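Peptide/nickel transport system substrate-binding protein (Listeria monocytogenes serotype 1/2a, PDB 5KZT) binds peptides and probably delivers them to a membrane transporter for uptake. Local coordinates at residues D29-D34 with R102-P107; A111-L116 with F161-F166; K342-D347 with I483-D488. One frame throughout, in Å; residues are numbered along the deposited sequence.

Contact 1 of 3, residues D29-D34 with R102-P107; sequences DSTKAD and RRAVDP
OD1 of D29 is gripped by three donors, one of them from across the contact: NH1 of R103, at 2.9 Å, beside the backbone N atoms of T31 and K32. The two backbone bonds make D29 the head of an Asx turn that extends into an Asx motif, in the loop between strand 16-21 and helix 36-45 of this periplasmic-binding-protein-like fold. R103 lies near the end of helix 94-105 and reaches over to it with an extended chain. The two side chains meet tip to tip, and the arginine takes the carboxylate end-on, NH1 to OD1 and NH2 to OD2, each oxygen offering its syn lone pair. NH2 to OD2 is the shorter bond at 2.8 Å and nearly straight, with an N-H...O angle of 170°. Carboxylate and guanidinium lie only 9° from a common plane, so this bidentate salt bridge fixes the rotation of both groups. T31 N meets OD1 nearly along its C-O axis, whereas K32 N comes from above the carboxylate plane.

T31 also turns toward the helix, its OG1 lying at the guanidinium edge. The K32 side chain crosses that of R103 at about a right angle, its CE 3.9 Å from R103 NH2, and K32 NZ is 4.3 Å from the same nitrogen; the carboxylate of D29 probably offsets this proximity of like charges. D29 also packs on Y181, and T31 on L169. Nearer the helix backbone the contact is apolar: with CG2 of T31 anti to the backbone N, this methyl settles against the helix, 3.5 Å from A104 CA and 3.8 Å from A104 CB.

Contact 2 of 3, residues A111-L116 with F161-F166; sequences ATYSYL and FAFPTF
The ring of F163 drives its edge into one face of the Y113 ring, a T-shaped pair with planes at 82° and centroids 4.9 Å apart. It joins, through buried side chains, two loops of the solute-binding fold, one between helices 94-105 and 123-127 and the other between helices 157-161 and 171-177, and it adjoins the peptide site through Y113. CE2 and CZ of F163 do the touching. CE2 stands over the tyrosine face, displaced toward the rim and 3.5 Å from Y113 CE2, while CZ comes equally near to Y113 CZ. F163 reaches the tyrosine with CG anti to its backbone N (chi1 -167°); on one of its own faces lies CD of P164, the next residue along the chain.

The tyrosine hydroxyl has its polar partners outside the two segments: Y113 OH is hydrogen-bonded to OD2 of D428 and to the backbone of the bound peptide. The edge of F163 thus backs a ring whose hydroxyl takes part in holding the ligand. W425 and D34 also touch Y113, and L39 of helix 36-45 packs on F163.

T165 crosses Y113 at about a right angle nearer the backbone, its OG1 3.7 Å from Y113 CB. L116 touches both phenylalanines. The L116 and F163 side chains cross at about a right angle, L116 CD1 meeting F163 CD2 at 3.8 Å, whereas L116 CB lies beside CE1 at the edge of F166. F166 is itself stacked with F117 and edge-to-face with W101. At the L116 end of the contact, the backbone O of L116 lies in the plane of the F166 ring, 3.9 Å from CZ.

Contact 3 of 3, residues K342-D347 with I483-D488; sequences KHLEYD and ILLTDD
L485, H343 and L344 account for most of the buried surface here, with T486 supplying the polar link. CB of H343 sits against CB of L485 at 3.7 Å, and the two side chains cross at about a right angle, with L485 CD1 also within van der Waals range of the imidazole base. The ring edge is turned to T486: ND1 and OG1 are hydrogen-bonded at 2.8 Å, with a nearly straight angle of 162°, and either atom could be the donor. At the other ring nitrogen, NE2 is hydrogen-bonded to OG of S340, so both ends of the imidazole are held and its rotation is fixed.

This is a loop packed on a helix end. Residues 342-347 connect helices 336-340 and 348-362, and they lie against the last turn of helix 471-487, which widens into a pi-type turn at 483-487 just before strand 491-503. L485 also packs on I491 and P493 of that strand.

The branched end of L344 lies over the helix backbone, CD1 3.5 Å from L485 O and 4.0 Å from L485 CB. The carbonyl O of L344 is bound by Q492 and K303. On the amide side a water accepts from L344 N at 2.8 Å and is also hydrogen-bonded to T486 OG1, at 2.8 Å.

Following the chain from the N terminus, contact 1 closes first, bringing the end of helix 94-105 back against the loop after strand 16-21. The chain then runs almost directly into contact 2, which closes a shorter excursion from 111-116 to 161-166. Contact 3 closes a far longer path, from 342-347 to the end of helix 471-487. All three follow in series, without nesting or crossing. Contacts 1 and 2 form one continuous patch, their centres 7 Å apart: D34 OD2 probably hydrogen-bonds T112 OG1, and T31 O packs on T165 CG2. Contact 3 stands apart, its nearest atoms about 13 Å from contact 2 and about 17 Å from contact 1.

Contact 1 of 3, residues D29-D34 with R102-P107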
loop_
_atom_site.group_PDB
_atom_site.type_symbol
_atom_site.label_atom_id
_atom_site.label_comp_id
_atom_site.label_asym_id
_atom_site.label_seq_id
_atom_site.Cartn_x
_atom_site.Cartn_y
_atom_site.Cartn_z
ATOM N N ASP A 29 1.111 13.630 2.380
ATOM C CA ASP A 29 0.174 14.028 3.424
ATOM C C ASP A 29 -0.145 12.760 4.203
ATOM O O ASP A 29 -0.739 11.848 3.644
ATOM C CB ASP A 29 -1.081 14.637 2.758
ATOM C CG ASP A 29 -2.116 15.158 3.773
ATOM O OD1 ASP A 29 -2.374 14.441 4.759
ATOM O OD2 ASP A 29 -2.688 16.265 3.560
ATOM N N SER A 30 0.237 12.693 5.486
ATOM C CA SER A 30 0.079 11.446 6.248
ATOM C C SER A 30 -1.384 10.999 6.385
ATOM O O SER A 30 -1.639 9.812 6.553
ATOM C CB SER A 30 0.745 11.505 7.626
ATOM O OG SER A 30 0.244 12.565 8.414
ATOM N N THR A 31 -2.329 11.934 6.305
ATOM C CA THR A 31 -3.738 11.571 6.321
ATOM C C THR A 31 -4.223 11.001 4.991
ATOM O O THR A 31 -4.973 10.028 4.971
ATOM C CB THR A 31 -4.618 12.772 6.694
ATOM O OG1 THR A 31 -4.149 13.342 7.919
ATOM C CG2 THR A 31 -6.067 12.336 6.869
ATOM N N LYS A 32 -3.807 11.623 3.890
ATOM C CA LYS A 32 -4.375 11.352 2.579
ATOM C C LYS A 32 -3.596 10.306 1.779
ATOM O O LYS A 32 -4.188 9.642 0.918
ATOM C CB LYS A 32 -4.498 12.644 1.766
ATOM C CG LYS A 32 -5.413 13.685 2.373
ATOM C CD LYS A 32 -5.533 14.890 1.455
ATOM C CE LYS A 32 -6.364 15.959 2.108
ATOM N NZ LYS A 32 -6.416 17.173 1.268
ATOM N N ALA A 33 -2.289 10.176 2.032
ATOM C CA ALA A 33 -1.446 9.213 1.321
ATOM C C ALA A 33 -1.976 7.790 1.479
ATOM O O ALA A 33 -2.329 7.359 2.587
ATOM C CB ALA A 33 -0.001 9.277 1.808
ATOM N N ASP A 34 -2.039 7.074 0.362
ATOM C CA ASP A 34 -2.437 5.664 0.371
ATOM C C ASP A 34 -1.561 4.758 -0.489
ATOM O O ASP A 34 -1.930 3.618 -0.757
ATOM C CB ASP A 34 -3.907 5.517 -0.054
ATOM C CG ASP A 34 -4.174 5.959 -1.484
ATOM O OD1 ASP A 34 -3.240 6.150 -2.304
ATOM O OD2 ASP A 34 -5.385 6.108 -1.789
ATOM N N ARG A 102 -9.569 13.272 13.751
ATOM C CA ARG A 102 -10.774 13.942 13.275
ATOM C C ARG A 102 -10.613 14.348 11.797
ATOM O O ARG A 102 -11.552 14.209 11.016
ATOM C CB ARG A 102 -11.125 15.148 14.138
ATOM C CG ARG A 102 -11.551 14.839 15.560
ATOM C CD ARG A 102 -11.810 16.124 16.324
ATOM N NE ARG A 102 -12.215 15.888 17.705
ATOM C CZ ARG A 102 -12.448 16.834 18.613
ATOM N NH1 ARG A 102 -12.383 18.118 18.306
ATOM N NH2 ARG A 102 -12.777 16.486 19.840
ATOM N N ARG A 103 -9.419 14.814 11.414
ATOM C CA ARG A 103 -9.130 15.153 10.015
ATOM C C ARG A 103 -9.347 13.960 9.092
ATOM O O ARG A 103 -9.909 14.119 8.012
ATOM C CB ARG A 103 -7.688 15.674 9.838
ATOM C CG ARG A 103 -7.324 16.145 8.436
ATOM C CD ARG A 103 -6.055 16.985 8.467
ATOM N NE ARG A 103 -5.699 17.521 7.148
ATOM C CZ ARG A 103 -4.768 17.011 6.332
ATOM N NH1 ARG A 103 -4.055 15.931 6.662
ATOM N NH2 ARG A 103 -4.537 17.591 5.163
ATOM N N ALA A 104 -8.870 12.786 9.511
ATOM C CA ALA A 104 -8.990 11.564 8.719
ATOM C C ALA A 104 -10.422 11.132 8.463
ATOM O O ALA A 104 -10.702 10.631 7.374
ATOM C CB ALA A 104 -8.214 10.411 9.353
ATOM N N VAL A 105 -11.314 11.296 9.441
ATOM C CA VAL A 105 -12.717 10.881 9.267
ATOM C C VAL A 105 -13.613 11.978 8.683
ATOM O O VAL A 105 -14.710 11.711 8.187
ATOM C CB VAL A 105 -13.353 10.319 10.564
ATOM C CG1 VAL A 105 -12.681 9.013 10.957
ATOM C CG2 VAL A 105 -13.285 11.308 11.730
ATOM N N ASP A 106 -13.130 13.204 8.728
ATOM C CA ASP A 106 -13.901 14.342 8.243
ATOM C C ASP A 106 -14.220 14.155 6.754
ATOM O O ASP A 106 -13.306 14.044 5.929
ATOM C CB ASP A 106 -13.108 15.635 8.479
ATOM C CG ASP A 106 -13.936 16.879 8.306
ATOM O OD1 ASP A 106 -14.937 16.855 7.540
ATOM O OD2 ASP A 106 -13.559 17.907 8.931
ATOM N N PRO A 107 -15.517 14.131 6.390
ATOM C CA PRO A 107 -15.831 14.027 4.956
ATOM C C PRO A 107 -15.174 15.066 4.042
ATOM O O PRO A 107 -14.787 14.743 2.906
ATOM C CB PRO A 107 -17.352 14.146 4.921
ATOM C CG PRO A 107 -17.778 13.605 6.236
ATOM C CD PRO A 107 -16.736 14.065 7.215
#

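Contact 2 of 3, residues A111-L116 with F161-F166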
loop_
_atom_site.group_PDB
_atom_site.type_symbol
_atom_site.label_atom_id
_atom_site.label_comp_id
_atom_site.label_asym_id
_atom_site.label_seq_id
_atom_site.Cartn_x
_atom_site.Cartn_y
_atom_site.Cartn_z
ATOM N N ALA A 111 -10.363 11.450 2.768
ATOM C CA ALA A 111 -9.168 10.619 2.897
ATOM C C ALA A 111 -9.552 9.201 2.558
ATOM O O ALA A 111 -10.497 8.667 3.150
ATOM C CB ALA A 111 -8.631 10.677 4.308
ATOM N N THR A 112 -8.823 8.572 1.633
ATOM C CA THR A 112 -9.208 7.235 1.195
ATOM C C THR A 112 -9.120 6.208 2.313
ATOM O O THR A 112 -9.858 5.222 2.273
ATOM C CB THR A 112 -8.386 6.731 0.000
ATOM O OG1 THR A 112 -6.994 6.732 0.340
ATOM C CG2 THR A 112 -8.635 7.580 -1.236
ATOM N N TYR A 113 -8.255 6.432 3.313
ATOM C CA TYR A 113 -8.107 5.488 4.426
ATOM C C TYR A 113 -9.033 5.802 5.605
ATOM O O TYR A 113 -8.896 5.230 6.688
ATOM C CB TYR A 113 -6.656 5.463 4.893
ATOM C CG TYR A 113 -5.758 4.432 4.251
ATOM C CD1 TYR A 113 -6.114 3.082 4.218
ATOM C CD2 TYR A 113 -4.511 4.792 3.758
ATOM C CE1 TYR A 113 -5.259 2.132 3.710
ATOM C CE2 TYR A 113 -3.659 3.852 3.227
ATOM C CZ TYR A 113 -4.030 2.521 3.203
ATOM O OH TYR A 113 -3.148 1.571 2.705
ATOM N N SER A 114 -10.008 6.682 5.403
ATOM C CA SER A 114 -10.946 6.992 6.483
ATOM C C SER A 114 -11.643 5.733 7.039
ATOM O O SER A 114 -11.995 5.695 8.218
ATOM C CB SER A 114 -11.969 8.027 6.035
ATOM O OG SER A 114 -12.820 7.483 5.060
ATOM N N TYR A 115 -11.814 4.707 6.197
ATOM C CA TYR A 115 -12.451 3.451 6.604
ATOM C C TYR A 115 -11.693 2.685 7.717
ATOM O O TYR A 115 -12.308 1.939 8.463
ATOM C CB TYR A 115 -12.713 2.548 5.395
ATOM C CG TYR A 115 -11.491 1.932 4.739
ATOM C CD1 TYR A 115 -11.000 0.692 5.155
ATOM C CD2 TYR A 115 -10.848 2.562 3.679
ATOM C CE1 TYR A 115 -9.880 0.125 4.550
ATOM C CE2 TYR A 115 -9.760 1.983 3.040
ATOM C CZ TYR A 115 -9.271 0.766 3.494
ATOM O OH TYR A 115 -8.194 0.176 2.884
ATOM N N LEU A 116 -10.387 2.902 7.856
ATOM C CA LEU A 116 -9.623 2.269 8.932
ATOM C C LEU A 116 -10.116 2.717 10.304
ATOM O O LEU A 116 -9.973 1.994 11.299
ATOM C CB LEU A 116 -8.130 2.589 8.819
ATOM C CG LEU A 116 -7.390 2.022 7.607
ATOM C CD1 LEU A 116 -5.943 2.459 7.636
ATOM C CD2 LEU A 116 -7.493 0.513 7.545
ATOM N N PHE A 161 -2.223 1.935 15.040
ATOM C CA PHE A 161 -1.488 3.031 15.706
ATOM C C PHE A 161 -0.097 3.265 15.074
ATOM O O PHE A 161 0.445 4.353 15.144
ATOM C CB PHE A 161 -1.289 2.744 17.188
ATOM C CG PHE A 161 -2.541 2.709 18.017
ATOM C CD1 PHE A 161 -3.741 3.312 17.608
ATOM C CD2 PHE A 161 -2.503 2.094 19.265
ATOM C CE1 PHE A 161 -4.867 3.273 18.421
ATOM C CE2 PHE A 161 -3.632 2.068 20.079
ATOM C CZ PHE A 161 -4.807 2.659 19.654
ATOM N N ALA A 162 0.463 2.236 14.457
ATOM C CA ALA A 162 1.718 2.336 13.729
ATOM C C ALA A 162 1.559 2.737 12.246
ATOM O O ALA A 162 2.547 2.783 11.508
ATOM C CB ALA A 162 2.441 1.004 13.827
ATOM N N PHE A 163 0.339 3.024 11.808
ATOM C CA PHE A 163 0.075 3.299 10.399
ATOM C C PHE A 163 -0.081 4.813 10.184
ATOM O O PHE A 163 -0.707 5.487 10.999
ATOM C CB PHE A 163 -1.172 2.533 9.948
ATOM C CG PHE A 163 -1.344 2.500 8.470
ATOM C CD1 PHE A 163 -0.569 1.638 7.696
ATOM C CD2 PHE A 163 -2.239 3.361 7.830
ATOM C CE1 PHE A 163 -0.694 1.631 6.314
ATOM C CE2 PHE A 163 -2.372 3.343 6.449
ATOM C CZ PHE A 163 -1.588 2.480 5.692
ATOM N N PRO A 164 0.487 5.365 9.092
ATOM C CA PRO A 164 0.538 6.832 8.972
ATOM C C PRO A 164 -0.765 7.641 9.140
ATOM O O PRO A 164 -0.711 8.752 9.649
ATOM C CB PRO A 164 1.139 7.030 7.582
ATOM C CG PRO A 164 2.123 5.927 7.518
ATOM C CD PRO A 164 1.349 4.746 8.067
ATOM N N THR A 165 -1.908 7.078 8.767
ATOM C CA THR A 165 -3.191 7.782 8.890
ATOM C C THR A 165 -3.529 8.132 10.349
ATOM O O THR A 165 -4.271 9.082 10.606
ATOM C CB THR A 165 -4.361 6.972 8.271
ATOM O OG1 THR A 165 -3.875 6.171 7.190
ATOM C CG2 THR A 165 -5.476 7.916 7.772
ATOM N N PHE A 166 -2.974 7.371 11.284
ATOM C CA PHE A 166 -3.153 7.564 12.721
ATOM C C PHE A 166 -2.015 8.378 13.379
ATOM O O PHE A 166 -2.011 8.552 14.585
ATOM C CB PHE A 166 -3.259 6.189 13.399
ATOM C CG PHE A 166 -4.494 5.433 13.026
ATOM C CD1 PHE A 166 -4.601 4.798 11.801
ATOM C CD2 PHE A 166 -5.576 5.370 13.904
ATOM C CE1 PHE A 166 -5.778 4.103 11.463
ATOM C CE2 PHE A 166 -6.739 4.666 13.561
ATOM C CZ PHE A 166 -6.830 4.049 12.346
#

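Contact 3 of 3, residues K342-D347 with I483-D488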
loop_
_atom_site.group_PDB
_atom_site.type_symbol
_atom_site.label_atom_id
_atom_site.label_comp_id
_atom_site.label_asym_id
_atom_site.label_seq_id
_atom_site.Cartn_x
_atom_site.Cartn_y
_atom_site.Cartn_z
ATOM N N LYS A 342 -7.447 -22.431 -4.632
ATOM C CA LYS A 342 -7.149 -21.600 -5.794
ATOM C C LYS A 342 -8.445 -21.093 -6.432
ATOM O O LYS A 342 -9.457 -21.771 -6.384
ATOM C CB LYS A 342 -6.309 -22.364 -6.809
ATOM C CG LYS A 342 -4.920 -22.698 -6.307
ATOM C CD LYS A 342 -4.180 -23.549 -7.322
ATOM C CE LYS A 342 -2.722 -23.785 -6.956
ATOM N NZ LYS A 342 -2.550 -24.341 -5.578
ATOM N N HIS A 343 -8.382 -19.891 -7.004
ATOM C CA HIS A 343 -9.467 -19.301 -7.771
ATOM C C HIS A 343 -8.965 -18.778 -9.105
ATOM O O HIS A 343 -7.820 -18.332 -9.194
ATOM C CB HIS A 343 -10.064 -18.139 -6.985
ATOM C CG HIS A 343 -10.417 -18.495 -5.589
ATOM N ND1 HIS A 343 -11.662 -18.964 -5.235
ATOM C CD2 HIS A 343 -9.678 -18.485 -4.456
ATOM C CE1 HIS A 343 -11.677 -19.217 -3.939
ATOM N NE2 HIS A 343 -10.483 -18.944 -3.444
ATOM N N LEU A 344 -9.826 -18.833 -10.127
ATOM C CA LEU A 344 -9.553 -18.250 -11.453
ATOM C C LEU A 344 -8.161 -18.618 -11.996
ATOM O O LEU A 344 -7.323 -17.751 -12.293
ATOM C CB LEU A 344 -9.716 -16.721 -11.425
ATOM C CG LEU A 344 -11.065 -16.187 -10.916
ATOM C CD1 LEU A 344 -10.972 -14.671 -10.715
ATOM C CD2 LEU A 344 -12.214 -16.545 -11.832
ATOM N N GLU A 345 -7.936 -19.920 -12.102
ATOM C CA GLU A 345 -6.701 -20.458 -12.654
ATOM C C GLU A 345 -6.645 -20.285 -14.166
ATOM O O GLU A 345 -7.648 -20.452 -14.855
ATOM C CB GLU A 345 -6.545 -21.934 -12.279
ATOM C CG GLU A 345 -6.366 -22.145 -10.781
ATOM C CD GLU A 345 -6.171 -23.604 -10.406
ATOM O OE1 GLU A 345 -5.069 -24.133 -10.615
ATOM O OE2 GLU A 345 -7.115 -24.213 -9.876
ATOM N N TYR A 346 -5.462 -19.960 -14.669
ATOM C CA TYR A 346 -5.208 -19.877 -16.106
ATOM C C TYR A 346 -5.758 -21.067 -16.882
ATOM O O TYR A 346 -5.419 -22.214 -16.585
ATOM C CB TYR A 346 -3.712 -19.778 -16.343
ATOM C CG TYR A 346 -3.271 -19.902 -17.790
ATOM C CD1 TYR A 346 -3.659 -18.960 -18.746
ATOM C CD2 TYR A 346 -2.444 -20.951 -18.198
ATOM C CE1 TYR A 346 -3.241 -19.060 -20.061
ATOM C CE2 TYR A 346 -2.017 -21.052 -19.507
ATOM C CZ TYR A 346 -2.414 -20.116 -20.430
ATOM O OH TYR A 346 -1.976 -20.231 -21.718
ATOM N N ASP A 347 -6.589 -20.773 -17.878
ATOM C CA ASP A 347 -7.276 -21.795 -18.685
ATOM C C ASP A 347 -7.769 -21.151 -19.987
ATOM O O ASP A 347 -8.815 -20.504 -20.000
ATOM C CB ASP A 347 -8.452 -22.385 -17.878
ATOM C CG ASP A 347 -9.078 -23.619 -18.521
ATOM O OD1 ASP A 347 -9.303 -23.655 -19.755
ATOM O OD2 ASP A 347 -9.375 -24.567 -17.760
ATOM N N ILE A 483 -16.480 -15.644 -3.217
ATOM C CA ILE A 483 -17.478 -14.736 -3.781
ATOM C C ILE A 483 -16.793 -13.730 -4.721
ATOM O O ILE A 483 -17.208 -13.525 -5.857
ATOM C CB ILE A 483 -18.247 -13.976 -2.669
ATOM C CG1 ILE A 483 -19.027 -14.953 -1.788
ATOM C CG2 ILE A 483 -19.215 -12.966 -3.291
ATOM C CD1 ILE A 483 -19.634 -14.328 -0.565
ATOM N N LEU A 484 -15.732 -13.116 -4.229
ATOM C CA LEU A 484 -15.018 -12.066 -4.974
ATOM C C LEU A 484 -14.431 -12.590 -6.291
ATOM O O LEU A 484 -14.558 -11.949 -7.333
ATOM C CB LEU A 484 -13.898 -11.486 -4.109
ATOM C CG LEU A 484 -13.136 -10.281 -4.635
ATOM C CD1 LEU A 484 -14.019 -9.053 -4.592
ATOM C CD2 LEU A 484 -11.854 -10.031 -3.847
ATOM N N LEU A 485 -13.799 -13.758 -6.214
ATOM C CA LEU A 485 -13.002 -14.279 -7.310
ATOM C C LEU A 485 -13.775 -15.287 -8.159
ATOM O O LEU A 485 -14.149 -14.971 -9.274
ATOM C CB LEU A 485 -11.683 -14.874 -6.770
ATOM C CG LEU A 485 -10.818 -13.875 -5.993
ATOM C CD1 LEU A 485 -9.537 -14.534 -5.495
ATOM C CD2 LEU A 485 -10.496 -12.621 -6.809
ATOM N N THR A 486 -14.034 -16.474 -7.620
ATOM C CA THR A 486 -14.689 -17.528 -8.381
ATOM C C THR A 486 -16.089 -17.124 -8.855
ATOM O O THR A 486 -16.405 -17.286 -10.032
ATOM C CB THR A 486 -14.734 -18.836 -7.576
ATOM O OG1 THR A 486 -13.394 -19.293 -7.356
ATOM C CG2 THR A 486 -15.531 -19.933 -8.314
ATOM N N ASP A 487 -16.907 -16.581 -7.950
ATOM C CA ASP A 487 -18.304 -16.267 -8.267
ATOM C C ASP A 487 -18.473 -15.008 -9.140
ATOM O O ASP A 487 -19.238 -15.026 -10.094
ATOM C CB ASP A 487 -19.147 -16.131 -6.983
ATOM C CG ASP A 487 -19.080 -17.371 -6.076
ATOM O OD1 ASP A 487 -18.572 -18.443 -6.531
ATOM O OD2 ASP A 487 -19.519 -17.264 -4.897
ATOM N N ASP A 488 -17.791 -13.908 -8.787
ATOM C CA ASP A 488 -18.013 -12.599 -9.428
ATOM C C ASP A 488 -16.911 -12.143 -10.376
ATOM O O ASP A 488 -17.130 -11.251 -11.180
ATOM C CB ASP A 488 -18.223 -11.514 -8.362
ATOM C CG ASP A 488 -19.523 -11.683 -7.587
ATOM O OD1 ASP A 488 -20.305 -12.592 -7.895
ATOM O OD2 ASP A 488 -19.793 -10.909 -6.647
HETATM O O HOH W 1 -12.408 -19.956 -9.857
#